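Side-chain contact in P35 antigen (Borrelia burgdorferi, PDB 4ALY), which is an outer surface lipoprotein of the Lyme disease spirochaete, critical to ensure infection after a tick bite: residues L206-D209 against F210-L213. Sequence-based numbering, arbitrary orientation.
Sequences LYND and FEKL
Y207 and E211, one helical turn apart, meet where the end of the tyrosine ring lies beside the glutamate carboxylate. With CG anti to the backbone nitrogen (chi1 174°), the Y207 ring points outward from the helix with a lean toward the next turn, where E211 lies; OH comes 3.3 Å from OE2 of E211, and CE2 is 3.8 Å from the same oxygen, with ring and carboxylate planes 78° apart. N208 runs alongside E211 with its amide nearly coplanar with the carboxylate. These three, partly exposed, and the exposed K212 form the looser side. From there NZ of K212 approaches buried D209, staying 4.3 Å from its OD1, too far for a salt bridge, although the opposite charges may still attract weakly.

The other side is tightly packed. D209 touches L267 and T270 of helix 254-275. CD2 of F210 lies 3.7 Å from the carbonyl O of L206, the same oxygen that accepts the F210 N-H, while the F210 side chain packs on I184 and I188 of helix 163-189. L213 sets CB 3.5 Å from O of D209, which also receives the nearly straight L213 N-H bond (3.0 Å, 177°), and touches M181 and L267. Such two-sidedness marks an amphipathic alpha-helix within an all-helical bundle.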
ATOM      1  N   LEU A 206      15.127   9.016   8.962  1.00 36.60           N
ATOM      2  CA  LEU A 206      14.765   7.730   8.399  1.00 38.84           C
ATOM      3  C   LEU A 206      13.873   6.956   9.369  1.00 35.21           C
ATOM      4  O   LEU A 206      12.868   6.337   8.980  1.00 33.54           O
ATOM      5  CB  LEU A 206      15.977   7.005   7.747  1.00 37.95           C
ATOM      6  CG  LEU A 206      16.828   5.902   8.323  1.00 40.11           C
ATOM      7  CD1 LEU A 206      18.305   6.088   7.983  1.00 34.28           C
ATOM      8  CD2 LEU A 206      16.606   5.864   9.810  1.00 47.97           C
ATOM      9  N   TYR A 207      14.123   7.157  10.649  1.00 36.69           N
ATOM     10  CA  TYR A 207      13.231   6.619  11.651  1.00 34.32           C
ATOM     11  C   TYR A 207      11.858   7.322  11.669  1.00 34.60           C
ATOM     12  O   TYR A 207      10.807   6.664  11.806  1.00 33.31           O
ATOM     13  CB  TYR A 207      13.888   6.645  13.008  1.00 33.71           C
ATOM     14  CG  TYR A 207      12.915   6.237  14.063  1.00 38.26           C
ATOM     15  CD1 TYR A 207      12.635   4.869  14.335  1.00 40.37           C
ATOM     16  CD2 TYR A 207      12.205   7.202  14.740  1.00 34.22           C
ATOM     17  CE1 TYR A 207      11.698   4.522  15.309  1.00 37.99           C
ATOM     18  CE2 TYR A 207      11.284   6.864  15.683  1.00 36.82           C
ATOM     19  CZ  TYR A 207      11.034   5.552  15.965  1.00 37.18           C
ATOM     20  OH  TYR A 207      10.087   5.352  16.920  1.00 40.86           O
ATOM     21  N   ASN A 208      11.857   8.648  11.531  1.00 32.80           N
ATOM     22  CA  ASN A 208      10.611   9.383  11.350  1.00 31.15           C
ATOM     23  C   ASN A 208       9.910   9.027  10.021  1.00 31.44           C
ATOM     24  O   ASN A 208       8.688   8.962   9.967  1.00 28.81           O
ATOM     25  CB  ASN A 208      10.842  10.889  11.499  1.00 33.56           C
ATOM     26  CG  ASN A 208      11.115  11.291  12.958  1.00 36.89           C
ATOM     27  OD1 ASN A 208      10.478  10.776  13.888  1.00 39.98           O
ATOM     28  ND2 ASN A 208      12.062  12.193  13.164  1.00 32.17           N
ATOM     29  N   ASP A 209      10.678   8.791   8.959  1.00 28.31           N
ATOM     30  CA  ASP A 209      10.091   8.342   7.720  1.00 28.65           C
ATOM     31  C   ASP A 209       9.191   7.093   7.945  1.00 30.78           C
ATOM     32  O   ASP A 209       8.037   7.072   7.512  1.00 30.99           O
ATOM     33  CB  ASP A 209      11.186   8.142   6.688  1.00 28.42           C
ATOM     34  CG  ASP A 209      11.707   9.499   6.119  1.00 29.93           C
ATOM     35  OD1 ASP A 209      11.194  10.561   6.559  1.00 26.93           O
ATOM     36  OD2 ASP A 209      12.587   9.514   5.203  1.00 28.41           O
ATOM     37  N   PHE A 210       9.674   6.107   8.700  1.00 30.64           N
ATOM     38  CA  PHE A 210       8.858   4.933   9.056  1.00 28.77           C
ATOM     39  C   PHE A 210       7.553   5.291   9.697  1.00 28.86           C
ATOM     40  O   PHE A 210       6.534   4.679   9.408  1.00 30.00           O
ATOM     41  CB  PHE A 210       9.605   3.900   9.926  1.00 24.22           C
ATOM     42  CG  PHE A 210      10.451   2.983   9.118  1.00 24.14           C
ATOM     43  CD1 PHE A 210       9.897   2.357   7.962  1.00 23.84           C
ATOM     44  CD2 PHE A 210      11.796   2.788   9.419  1.00 22.21           C
ATOM     45  CE1 PHE A 210      10.666   1.517   7.146  1.00 22.63           C
ATOM     46  CE2 PHE A 210      12.578   1.971   8.604  1.00 23.03           C
ATOM     47  CZ  PHE A 210      12.024   1.328   7.474  1.00 25.00           C
ATOM     48  N   GLU A 211       7.585   6.295  10.550  1.00 30.35           N
ATOM     49  CA  GLU A 211       6.388   6.756  11.224  1.00 29.47           C
ATOM     50  C   GLU A 211       5.337   7.343  10.334  1.00 28.20           C
ATOM     51  O   GLU A 211       4.142   7.157  10.583  1.00 32.74           O
ATOM     52  CB  GLU A 211       6.770   7.788  12.265  1.00 33.51           C
ATOM     53  CG  GLU A 211       6.485   7.290  13.665  1.00 41.76           C
ATOM     54  CD  GLU A 211       7.489   7.774  14.693  1.00 44.50           C
ATOM     55  OE1 GLU A 211       8.237   8.757  14.452  1.00 47.36           O
ATOM     56  OE2 GLU A 211       7.526   7.143  15.764  1.00 49.60           O
ATOM     57  N   LYS A 212       5.752   8.100   9.328  1.00 28.46           N
ATOM     58  CA  LYS A 212       4.791   8.665   8.397  1.00 32.37           C
ATOM     59  C   LYS A 212       4.233   7.575   7.490  1.00 30.18           C
ATOM     60  O   LYS A 212       3.032   7.512   7.241  1.00 30.22           O
ATOM     61  CB  LYS A 212       5.386   9.840   7.619  1.00 36.46           C
ATOM     62  CG  LYS A 212       5.335  11.112   8.451  1.00 41.28           C
ATOM     63  CD  LYS A 212       6.443  12.059   8.050  1.00 44.37           C
ATOM     64  CE  LYS A 212       7.151  12.644   9.256  1.00 42.85           C
ATOM     65  NZ  LYS A 212       8.410  13.128   8.662  1.00 38.91           N
ATOM     66  N   LEU A 213       5.116   6.699   7.046  1.00 28.95           N
ATOM     67  CA  LEU A 213       4.698   5.526   6.326  1.00 30.48           C
ATOM     68  C   LEU A 213       3.624   4.721   7.044  1.00 29.15           C
ATOM     69  O   LEU A 213       2.607   4.408   6.409  1.00 25.42           O
ATOM     70  CB  LEU A 213       5.903   4.666   6.015  1.00 29.28           C
ATOM     71  CG  LEU A 213       6.351   4.541   4.559  1.00 27.25           C
ATOM     72  CD1 LEU A 213       5.843   5.583   3.581  1.00 23.01           C
ATOM     73  CD2 LEU A 213       7.859   4.291   4.504  1.00 27.82           C
TER